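Local structure of oligopeptide ABC transporter, periplasmic oligopeptide-binding protein, putative (Thermotoga maritima MSB8, 5IPW) at residues A[528-533]-A[554-559]; A[63-68]-A[277-282]; A[473-478]-A[490-495]. The protein probably binds oligopeptides outside the cytoplasmic membrane and delivers them to an ABC transporter for uptake. All coordinates share one frame; numbering follows the deposited sequence.

Contact 1. Residues A[528-533]-A[554-559]; sequences YYIDKN and RLVDLY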
loop_
_atom_site.group_PDB
_atom_site.type_symbol
_atom_site.label_atom_id
_atom_site.label_comp_id
_atom_site.label_asym_id
_atom_site.label_seq_id
_atom_site.Cartn_x
_atom_site.Cartn_y
_atom_site.Cartn_z
ATOM N N TYR A 528 17.313 15.560 17.898
ATOM C CA TYR A 528 18.028 16.805 18.200
ATOM C C TYR A 528 18.265 17.637 16.926
ATOM O O TYR A 528 18.118 18.863 16.940
ATOM C CB TYR A 528 19.348 16.491 18.934
ATOM C CG TYR A 528 20.259 17.681 19.182
ATOM C CD1 TYR A 528 19.767 18.865 19.733
ATOM C CD2 TYR A 528 21.620 17.611 18.887
ATOM C CE1 TYR A 528 20.597 19.951 19.964
ATOM C CE2 TYR A 528 22.460 18.693 19.116
ATOM C CZ TYR A 528 21.941 19.861 19.654
ATOM O OH TYR A 528 22.757 20.945 19.886
ATOM N N TYR A 529 18.587 16.958 15.827
ATOM C CA TYR A 529 18.871 17.612 14.550
ATOM C C TYR A 529 17.628 18.262 13.955
ATOM O O TYR A 529 17.635 19.441 13.613
ATOM C CB TYR A 529 19.425 16.585 13.572
ATOM C CG TYR A 529 19.769 17.124 12.205
ATOM C CD1 TYR A 529 18.796 17.258 11.221
ATOM C CD2 TYR A 529 21.077 17.473 11.886
ATOM C CE1 TYR A 529 19.112 17.738 9.961
ATOM C CE2 TYR A 529 21.406 17.951 10.631
ATOM C CZ TYR A 529 20.422 18.082 9.669
ATOM O OH TYR A 529 20.748 18.559 8.418
ATOM N N ILE A 530 16.568 17.476 13.822
ATOM C CA ILE A 530 15.314 17.965 13.259
ATOM C C ILE A 530 14.837 19.161 14.068
ATOM O O ILE A 530 14.486 20.196 13.505
ATOM C CB ILE A 530 14.226 16.867 13.248
ATOM C CG1 ILE A 530 14.595 15.760 12.257
ATOM C CG2 ILE A 530 12.866 17.444 12.869
ATOM C CD1 ILE A 530 13.857 14.459 12.486
ATOM N N ASP A 531 14.836 19.011 15.390
ATOM C CA ASP A 531 14.407 20.086 16.284
ATOM C C ASP A 531 15.216 21.368 16.093
ATOM O O ASP A 531 14.652 22.463 16.071
ATOM C CB ASP A 531 14.464 19.650 17.758
ATOM C CG ASP A 531 13.087 19.383 18.353
ATOM O OD1 ASP A 531 12.095 19.271 17.597
ATOM O OD2 ASP A 531 12.997 19.293 19.595
ATOM N N LYS A 532 16.532 21.229 15.954
ATOM C CA LYS A 532 17.408 22.389 15.789
ATOM C C LYS A 532 17.207 23.052 14.428
ATOM O O LYS A 532 16.763 24.195 14.351
ATOM C CB LYS A 532 18.880 21.997 15.979
ATOM C CG LYS A 532 19.849 23.170 15.907
ATOM C CD LYS A 532 21.278 22.746 16.202
ATOM C CE LYS A 532 22.259 23.865 15.891
ATOM N NZ LYS A 532 23.667 23.444 16.124
ATOM N N ASN A 533 17.511 22.321 13.361
ATOM C CA ASN A 533 17.567 22.901 12.021
ATOM C C ASN A 533 16.207 23.112 11.373
ATOM O O ASN A 533 15.887 24.218 10.944
ATOM C CB ASN A 533 18.433 22.034 11.111
ATOM C CG ASN A 533 19.825 21.826 11.666
ATOM O OD1 ASN A 533 20.140 22.277 12.767
ATOM N ND2 ASN A 533 20.666 21.137 10.909
ATOM N N ARG A 554 21.597 13.963 6.128
ATOM C CA ARG A 554 21.201 14.357 4.781
ATOM C C ARG A 554 19.864 13.727 4.392
ATOM O O ARG A 554 18.977 14.411 3.871
ATOM C CB ARG A 554 22.301 13.975 3.771
ATOM C CG ARG A 554 22.641 15.059 2.753
ATOM C CD ARG A 554 22.823 16.435 3.390
ATOM N NE ARG A 554 23.506 16.374 4.686
ATOM C CZ ARG A 554 23.420 17.302 5.641
ATOM N NH1 ARG A 554 22.679 18.394 5.477
ATOM N NH2 ARG A 554 24.082 17.136 6.781
ATOM N N LEU A 555 19.722 12.427 4.653
ATOM C CA LEU A 555 18.456 11.718 4.419
ATOM C C LEU A 555 17.270 12.389 5.109
ATOM O O LEU A 555 16.156 12.357 4.594
ATOM C CB LEU A 555 18.546 10.261 4.876
ATOM C CG LEU A 555 19.225 9.291 3.917
ATOM C CD1 LEU A 555 19.453 7.954 4.601
ATOM C CD2 LEU A 555 18.409 9.098 2.649
ATOM N N VAL A 556 17.509 12.993 6.270
ATOM C CA VAL A 556 16.462 13.741 6.960
ATOM C C VAL A 556 16.067 14.936 6.106
ATOM O O VAL A 556 14.887 15.141 5.836
ATOM C CB VAL A 556 16.911 14.230 8.352
ATOM C CG1 VAL A 556 15.842 15.098 8.996
ATOM C CG2 VAL A 556 17.239 13.049 9.257
ATOM N N ASP A 557 17.064 15.711 5.679
ATOM C CA ASP A 557 16.841 16.903 4.855
ATOM C C ASP A 557 16.024 16.582 3.611
ATOM O O ASP A 557 15.094 17.318 3.258
ATOM C CB ASP A 557 18.177 17.526 4.439
ATOM C CG ASP A 557 18.893 18.201 5.591
ATOM O OD1 ASP A 557 18.244 18.981 6.321
ATOM O OD2 ASP A 557 20.106 17.954 5.758
ATOM N N LEU A 558 16.381 15.477 2.961
ATOM C CA LEU A 558 15.650 14.988 1.800
ATOM C C LEU A 558 14.178 14.761 2.122
ATOM O O LEU A 558 13.304 15.227 1.388
ATOM C CB LEU A 558 16.270 13.688 1.271
ATOM C CG LEU A 558 17.663 13.775 0.633
ATOM C CD1 LEU A 558 18.068 12.418 0.077
ATOM C CD2 LEU A 558 17.716 14.825 -0.469
ATOM N N TYR A 559 13.902 14.059 3.220
ATOM C CA TYR A 559 12.517 13.768 3.580
ATOM C C TYR A 559 11.700 15.034 3.769
ATOM O O TYR A 559 10.582 15.134 3.269
ATOM C CB TYR A 559 12.400 12.927 4.851
ATOM C CG TYR A 559 10.951 12.715 5.208
ATOM C CD1 TYR A 559 10.176 11.793 4.511
ATOM C CD2 TYR A 559 10.337 13.485 6.189
ATOM C CE1 TYR A 559 8.837 11.621 4.805
ATOM C CE2 TYR A 559 9.001 13.319 6.489
ATOM C CZ TYR A 559 8.256 12.387 5.793
ATOM O OH TYR A 559 6.927 12.221 6.091
#
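Tyr529 reaches from helix 523-534 to Asp557 on helix 550-564, and its path shows how one long side chain can join apolar packing to a polar end. Its CB already points toward the other helix, and CG stands anti to the backbone N (chi1 -180°), which starts the ring outward across the gap. Along the flank, CD1 passes Val556 CG1 at 4.3 Å. Further out, CE1 comes within 3.9 Å of Asp557 OD1, which lies in the ring plane at the edge. At the tip, OH donates a hydrogen bond of 2.8 Å to Asp557 OD2, meeting it on the syn side and slightly out of the carboxylate plane; ring and carboxylate planes are 61° apart. Asn533 ND2, one helical turn on, lies above the rim of one ring face, and Tyr553 also stacks with the ring.

Beside this, Ile530 CG1 packs on Val556 CG1 at 3.6 Å, which gives the helix pair a small apolar base, the axes being 10.9 Å apart and inclined at 54°. Arg554 NH1 forms a 2.6 Å salt bridge with the same Asp557 OD2, while its NH2 pairs with Glu550. One carboxylate oxygen therefore serves a phenol and a guanidinium together, and the arginine's charge would be expected to favour the ionised form of Asp557, which accepts from the tyrosine hydroxyl.

Contact 2. Residues A[63-68]-A[277-282]; sequences WRRVWK and VRHEYV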
loop_
_atom_site.group_PDB
_atom_site.type_symbol
_atom_site.label_atom_id
_atom_site.label_comp_id
_atom_site.label_asym_id
_atom_site.label_seq_id
_atom_site.Cartn_x
_atom_site.Cartn_y
_atom_site.Cartn_z
ATOM N N TRP A 63 -19.549 -12.516 -10.887
ATOM C CA TRP A 63 -18.176 -12.748 -10.518
ATOM C C TRP A 63 -18.174 -13.451 -9.162
ATOM O O TRP A 63 -18.509 -12.847 -8.133
ATOM C CB TRP A 63 -17.455 -11.387 -10.490
ATOM C CG TRP A 63 -16.074 -11.323 -9.928
ATOM C CD1 TRP A 63 -15.265 -12.358 -9.538
ATOM C CD2 TRP A 63 -15.319 -10.131 -9.729
ATOM N NE1 TRP A 63 -14.052 -11.870 -9.081
ATOM C CE2 TRP A 63 -14.065 -10.507 -9.197
ATOM C CE3 TRP A 63 -15.581 -8.774 -9.954
ATOM C CZ2 TRP A 63 -13.085 -9.572 -8.882
ATOM C CZ3 TRP A 63 -14.615 -7.853 -9.637
ATOM C CH2 TRP A 63 -13.377 -8.251 -9.107
ATOM N N ARG A 64 -17.793 -14.728 -9.179
ATOM C CA ARG A 64 -17.780 -15.561 -7.986
ATOM C C ARG A 64 -16.487 -15.420 -7.216
ATOM O O ARG A 64 -15.406 -15.665 -7.755
ATOM C CB ARG A 64 -17.976 -17.031 -8.358
ATOM C CG ARG A 64 -19.289 -17.308 -9.084
ATOM C CD ARG A 64 -19.326 -18.715 -9.647
ATOM N NE ARG A 64 -18.302 -18.893 -10.671
ATOM C CZ ARG A 64 -17.870 -20.064 -11.128
ATOM N NH1 ARG A 64 -18.373 -21.212 -10.672
ATOM N NH2 ARG A 64 -16.924 -20.089 -12.059
ATOM N N ARG A 65 -16.611 -15.023 -5.951
ATOM C CA ARG A 65 -15.489 -15.012 -5.026
ATOM C C ARG A 65 -15.884 -15.716 -3.732
ATOM O O ARG A 65 -17.019 -16.183 -3.576
ATOM C CB ARG A 65 -15.084 -13.577 -4.694
ATOM C CG ARG A 65 -14.792 -12.673 -5.875
ATOM C CD ARG A 65 -14.355 -11.291 -5.384
ATOM N NE ARG A 65 -12.924 -11.058 -5.571
ATOM C CZ ARG A 65 -12.062 -10.659 -4.636
ATOM N NH1 ARG A 65 -12.447 -10.421 -3.393
ATOM N NH2 ARG A 65 -10.783 -10.479 -4.957
ATOM N N VAL A 66 -14.946 -15.769 -2.795
ATOM C CA VAL A 66 -15.215 -16.287 -1.461
ATOM C C VAL A 66 -14.632 -15.351 -0.404
ATOM O O VAL A 66 -13.559 -14.778 -0.601
ATOM C CB VAL A 66 -14.635 -17.716 -1.269
ATOM C CG1 VAL A 66 -15.291 -18.690 -2.230
ATOM C CG2 VAL A 66 -13.129 -17.743 -1.456
ATOM N N TRP A 67 -15.337 -15.209 0.717
ATOM C CA TRP A 67 -14.818 -14.439 1.861
ATOM C C TRP A 67 -15.128 -15.084 3.224
ATOM O O TRP A 67 -15.906 -16.041 3.324
ATOM C CB TRP A 67 -15.333 -12.996 1.812
ATOM C CG TRP A 67 -16.747 -12.784 2.291
ATOM C CD1 TRP A 67 -17.797 -13.655 2.207
ATOM C CD2 TRP A 67 -17.264 -11.595 2.897
ATOM N NE1 TRP A 67 -18.931 -13.087 2.736
ATOM C CE2 TRP A 67 -18.630 -11.821 3.167
ATOM C CE3 TRP A 67 -16.702 -10.359 3.241
ATOM C CZ2 TRP A 67 -19.444 -10.859 3.767
ATOM C CZ3 TRP A 67 -17.510 -9.402 3.841
ATOM C CH2 TRP A 67 -18.867 -9.660 4.099
ATOM N N LYS A 68 -14.516 -14.524 4.262
ATOM C CA LYS A 68 -14.664 -15.007 5.640
ATOM C C LYS A 68 -15.723 -14.233 6.449
ATOM O O LYS A 68 -15.590 -14.074 7.665
ATOM C CB LYS A 68 -13.306 -14.937 6.340
ATOM C CG LYS A 68 -12.288 -15.902 5.756
ATOM C CD LYS A 68 -10.913 -15.708 6.367
ATOM C CE LYS A 68 -9.955 -16.782 5.883
ATOM N NZ LYS A 68 -8.563 -16.490 6.304
ATOM N N VAL A 277 -21.314 -9.266 -8.295
ATOM C CA VAL A 277 -20.192 -9.982 -7.714
ATOM C C VAL A 277 -20.676 -10.594 -6.411
ATOM O O VAL A 277 -21.213 -9.898 -5.549
ATOM C CB VAL A 277 -18.913 -9.114 -7.554
ATOM C CG1 VAL A 277 -19.236 -7.638 -7.469
ATOM C CG2 VAL A 277 -18.073 -9.556 -6.360
ATOM N N ARG A 278 -20.521 -11.915 -6.301
ATOM C CA ARG A 278 -21.023 -12.649 -5.147
ATOM C C ARG A 278 -19.903 -13.328 -4.375
ATOM O O ARG A 278 -19.063 -14.026 -4.942
ATOM C CB ARG A 278 -22.133 -13.631 -5.563
ATOM C CG ARG A 278 -21.787 -15.110 -5.673
ATOM C CD ARG A 278 -22.882 -15.830 -6.451
ATOM N NE ARG A 278 -23.311 -17.095 -5.863
ATOM C CZ ARG A 278 -22.741 -18.287 -6.060
ATOM N NH1 ARG A 278 -21.664 -18.430 -6.816
ATOM N NH2 ARG A 278 -23.254 -19.360 -5.476
ATOM N N HIS A 279 -19.883 -13.074 -3.073
ATOM C CA HIS A 279 -18.963 -13.741 -2.161
ATOM C C HIS A 279 -19.716 -14.825 -1.402
ATOM O O HIS A 279 -20.790 -14.566 -0.842
ATOM C CB HIS A 279 -18.375 -12.748 -1.167
ATOM C CG HIS A 279 -17.467 -11.738 -1.791
ATOM N ND1 HIS A 279 -17.925 -10.739 -2.620
ATOM C CD2 HIS A 279 -16.129 -11.565 -1.695
ATOM C CE1 HIS A 279 -16.908 -10.001 -3.021
ATOM N NE2 HIS A 279 -15.808 -10.475 -2.465
ATOM N N GLU A 280 -19.163 -16.037 -1.412
ATOM C CA GLU A 280 -19.639 -17.104 -0.546
ATOM C C GLU A 280 -18.894 -17.072 0.784
ATOM O O GLU A 280 -17.660 -16.984 0.810
ATOM C CB GLU A 280 -19.446 -18.462 -1.208
ATOM C CG GLU A 280 -20.156 -19.590 -0.468
ATOM C CD GLU A 280 -20.177 -20.901 -1.230
ATOM O OE1 GLU A 280 -19.982 -20.910 -2.468
ATOM O OE2 GLU A 280 -20.403 -21.931 -0.573
ATOM N N TYR A 281 -19.638 -17.132 1.890
ATOM C CA TYR A 281 -19.005 -17.290 3.195
ATOM C C TYR A 281 -18.300 -18.653 3.238
ATOM O O TYR A 281 -18.855 -19.669 2.826
ATOM C CB TYR A 281 -20.001 -17.173 4.367
ATOM C CG TYR A 281 -19.338 -17.491 5.701
ATOM C CD1 TYR A 281 -18.679 -16.503 6.426
ATOM C CD2 TYR A 281 -19.323 -18.795 6.205
ATOM C CE1 TYR A 281 -18.046 -16.791 7.627
ATOM C CE2 TYR A 281 -18.691 -19.097 7.403
ATOM C CZ TYR A 281 -18.053 -18.094 8.111
ATOM O OH TYR A 281 -17.424 -18.398 9.302
ATOM N N VAL A 282 -17.070 -18.656 3.725
ATOM C CA VAL A 282 -16.316 -19.881 3.877
ATOM C C VAL A 282 -15.684 -19.923 5.263
ATOM O O VAL A 282 -15.392 -18.886 5.862
ATOM C CB VAL A 282 -15.227 -20.039 2.792
ATOM C CG1 VAL A 282 -15.864 -20.209 1.422
ATOM C CG2 VAL A 282 -14.254 -18.867 2.803
#
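Trp67 and His279 meet across a pair of parallel strands, 62-67 and 276-281, at one margin of a four-stranded mixed sheet, where they are diagonal neighbours on one face. The two side chains cross at about a right angle. The edge of the imidazole is turned toward the indole face, a T-shaped pair with the planes 62° apart and 5.3 Å between the centroids of the His279 ring and the Trp67 five-membered ring. Trp67 CG takes the crowded position between backbone N and carbonyl carbon (chi1 79°), and His279 CB lies over the indole face, 3.9 Å from that five-membered centroid in a CH-pi contact.

Parallel pairing sets His279 directly alongside Arg65, pointing the same way. Arg65 CB sits over the imidazole face, 4.0 Å from its centroid, and the guanidinium swings round to the ring at 66° to its plane. There NH1 gives a weak but nearly straight hydrogen bond of 3.5 Å to His279 NE2. Ile76 and Leu79 of helix 73-80 cover this row.

The reverse face carries the paired Arg64 and Arg278, their guanidinium planes almost parallel. Arg278 NH1 touches Arg64 CG at 3.5 Å, while the charged ends go to different partners: Arg64 bridges to Asp298 and Arg278 makes a cation-pi contact with Phe252. Val66, on this face, meets Val282 just past the strand, CB to CG1 at 3.9 Å, the two side chains at about a right angle. The backbone ladder finishes at Val282 N, which donates to Trp67 O at 2.9 Å.

Contact 3. Residues A[473-478]-A[490-495]; sequences LERSLF and MVWNMD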
loop_
_atom_site.group_PDB
_atom_site.type_symbol
_atom_site.label_atom_id
_atom_site.label_comp_id
_atom_site.label_asym_id
_atom_site.label_seq_id
_atom_site.Cartn_x
_atom_site.Cartn_y
_atom_site.Cartn_z
ATOM N N LEU A 473 14.421 -14.544 19.775
ATOM C CA LEU A 473 13.738 -14.004 20.941
ATOM C C LEU A 473 12.248 -13.915 20.703
ATOM O O LEU A 473 11.790 -13.731 19.576
ATOM C CB LEU A 473 14.273 -12.612 21.288
ATOM C CG LEU A 473 15.796 -12.447 21.332
ATOM C CD1 LEU A 473 16.156 -11.017 21.716
ATOM C CD2 LEU A 473 16.429 -13.445 22.291
ATOM N N GLU A 474 11.497 -14.043 21.785
ATOM C CA GLU A 474 10.071 -13.773 21.770
ATOM C C GLU A 474 9.810 -12.294 21.391
ATOM O O GLU A 474 10.563 -11.401 21.773
ATOM C CB GLU A 474 9.482 -14.160 23.133
ATOM C CG GLU A 474 8.064 -13.692 23.406
ATOM C CD GLU A 474 8.017 -12.359 24.119
ATOM O OE1 GLU A 474 8.816 -12.143 25.059
ATOM O OE2 GLU A 474 7.172 -11.525 23.738
ATOM N N ARG A 475 8.747 -12.071 20.618
ATOM C CA ARG A 475 8.405 -10.761 20.029
ATOM C C ARG A 475 8.680 -9.537 20.918
ATOM O O ARG A 475 9.383 -8.616 20.512
ATOM C CB ARG A 475 6.921 -10.753 19.628
ATOM C CG ARG A 475 6.519 -9.675 18.629
ATOM C CD ARG A 475 6.878 -10.076 17.208
ATOM N NE ARG A 475 5.966 -9.500 16.220
ATOM C CZ ARG A 475 5.966 -9.801 14.919
ATOM N NH1 ARG A 475 6.837 -10.680 14.418
ATOM N NH2 ARG A 475 5.088 -9.218 14.108
ATOM N N SER A 476 8.104 -9.519 22.116
ATOM C CA SER A 476 8.198 -8.346 22.984
ATOM C C SER A 476 9.589 -8.151 23.588
ATOM O O SER A 476 9.983 -7.017 23.853
ATOM C CB SER A 476 7.143 -8.388 24.098
ATOM O OG SER A 476 7.583 -9.163 25.199
ATOM N N LEU A 477 10.319 -9.242 23.818
ATOM C CA LEU A 477 11.687 -9.139 24.322
ATOM C C LEU A 477 12.599 -8.593 23.229
ATOM O O LEU A 477 13.460 -7.756 23.488
ATOM C CB LEU A 477 12.207 -10.497 24.814
ATOM C CG LEU A 477 13.601 -10.483 25.473
ATOM C CD1 LEU A 477 13.590 -9.718 26.788
ATOM C CD2 LEU A 477 14.110 -11.896 25.704
ATOM N N PHE A 478 12.400 -9.098 22.015
ATOM C CA PHE A 478 13.053 -8.594 20.806
ATOM C C PHE A 478 12.932 -7.074 20.713
ATOM O O PHE A 478 13.915 -6.387 20.448
ATOM C CB PHE A 478 12.396 -9.266 19.590
ATOM C CG PHE A 478 12.979 -8.876 18.258
ATOM C CD1 PHE A 478 14.071 -9.555 17.734
ATOM C CD2 PHE A 478 12.397 -7.874 17.499
ATOM C CE1 PHE A 478 14.596 -9.215 16.496
ATOM C CE2 PHE A 478 12.915 -7.531 16.263
ATOM C CZ PHE A 478 14.016 -8.199 15.760
ATOM N N MET A 490 20.123 -6.778 14.286
ATOM C CA MET A 490 18.688 -7.071 14.251
ATOM C C MET A 490 18.243 -7.386 12.826
ATOM O O MET A 490 18.530 -6.613 11.896
ATOM C CB MET A 490 17.896 -5.842 14.712
ATOM C CG MET A 490 18.022 -5.494 16.183
ATOM S SD MET A 490 17.052 -6.606 17.208
ATOM C CE MET A 490 17.076 -5.748 18.768
ATOM N N VAL A 491 17.524 -8.494 12.648
ATOM C CA VAL A 491 16.910 -8.778 11.349
ATOM C C VAL A 491 15.407 -8.482 11.378
ATOM O O VAL A 491 14.717 -8.697 12.386
ATOM C CB VAL A 491 17.182 -10.221 10.813
ATOM C CG1 VAL A 491 18.551 -10.730 11.252
ATOM C CG2 VAL A 491 16.086 -11.198 11.212
ATOM N N TRP A 492 14.920 -7.985 10.248
ATOM C CA TRP A 492 13.502 -7.720 10.046
ATOM C C TRP A 492 13.247 -7.771 8.549
ATOM O O TRP A 492 14.185 -7.625 7.755
ATOM C CB TRP A 492 13.149 -6.332 10.579
ATOM C CG TRP A 492 11.681 -6.074 10.774
ATOM C CD1 TRP A 492 10.876 -5.260 10.023
ATOM C CD2 TRP A 492 10.853 -6.605 11.810
ATOM N NE1 TRP A 492 9.599 -5.261 10.527
ATOM C CE2 TRP A 492 9.559 -6.079 11.624
ATOM C CE3 TRP A 492 11.080 -7.475 12.878
ATOM C CZ2 TRP A 492 8.500 -6.401 12.462
ATOM C CZ3 TRP A 492 10.027 -7.792 13.707
ATOM C CH2 TRP A 492 8.753 -7.261 13.494
ATOM N N ASN A 493 11.992 -7.974 8.161
ATOM C CA ASN A 493 11.626 -7.891 6.750
ATOM C C ASN A 493 11.725 -6.450 6.294
ATOM O O ASN A 493 12.075 -5.567 7.072
ATOM C CB ASN A 493 10.221 -8.436 6.507
ATOM C CG ASN A 493 9.143 -7.614 7.193
ATOM O OD1 ASN A 493 9.013 -6.408 6.963
ATOM N ND2 ASN A 493 8.364 -8.266 8.046
ATOM N N MET A 494 11.421 -6.208 5.029
ATOM C CA MET A 494 11.367 -4.849 4.528
ATOM C C MET A 494 10.183 -4.697 3.589
ATOM O O MET A 494 10.350 -4.546 2.386
ATOM C CB MET A 494 12.672 -4.504 3.825
ATOM C CG MET A 494 12.812 -3.037 3.465
ATOM S SD MET A 494 13.822 -2.850 1.993
ATOM C CE MET A 494 13.803 -1.067 1.823
ATOM N N ASP A 495 8.984 -4.741 4.155
ATOM C CA ASP A 495 7.756 -4.527 3.383
ATOM C C ASP A 495 7.553 -3.046 3.087
ATOM O O ASP A 495 8.384 -2.220 3.449
ATOM C CB ASP A 495 6.537 -5.137 4.095
ATOM C CG ASP A 495 6.411 -4.694 5.545
ATOM O OD1 ASP A 495 7.162 -3.789 5.975
ATOM O OD2 ASP A 495 5.569 -5.271 6.265
#
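Phe478 in the first turn of helix 475-484 packs against Met490, Val491 and Trp492 of strand 489-494, a helix-on-sheet contact within a beta-alpha-beta crossover: the chain leaves parallel strand 467-472, forms the helix and returns as strand 489-494, with strand 440-445 lying between the two.

The sulfur contact is of the Met-aromatic kind. Met490 SD lies over one face of the phenyl ring, 4.0 Å from its centroid and 29° off the normal, and the two side chains run antiparallel alongside one another. Met490 CE reaches back to the helix, 3.6 Å from Phe478 O. Phe478 CG is anti to its backbone N (chi1 -179°), which sends the ring out toward the strand.

Among the aromatic groups, Phe478 CE2 touches Trp492 CE3 at 3.9 Å. The planes are only 24° apart, yet the rings are displaced until little of one lies above the other. Trp492 also meets Phe517 edge to face.

Polar groups contribute in other ways. Val491 O lies near the plane of the phenyl ring, 3.5 Å from Phe478 CZ. Trp492 CH2 sits over the centre of the Arg475 guanidinium face, 4.0 Å from NH1. At the helix start, Glu474 is the N-cap: its OE2 accepts from Ser476 N at 2.7 Å and from Ser476 OG.

An alanine in place of Phe478 would probably cost Met490 SD and Trp492 CE3 the phenyl ring they pack on and open a gap between helix and strand. With no hydrogen bond between the segments, their contact rests largely on dispersion and on the polarisable sulfur and rings.

In the fold
Contacts 1 and 3 are neighbours, their centres 27 Å apart and their nearest atoms about 11 Å, and strand 489-494 of contact 3 is followed in the chain by helix 523-534 of contact 1. Contact 2 stands apart: its centre lies 48 Å from that of contact 1, across the middle of the chain, and 35 Å from that of contact 3. None touches another; along the chain contact 2 is completed first, then contact 3, then contact 1. This spread is consistent with the two-lobed architecture of peptide-binding proteins, which hold their ligand in a cleft between lobes. Structurally the three sample helix-helix, strand-strand and helix-strand packing; a direct part in peptide binding is not established for any of them.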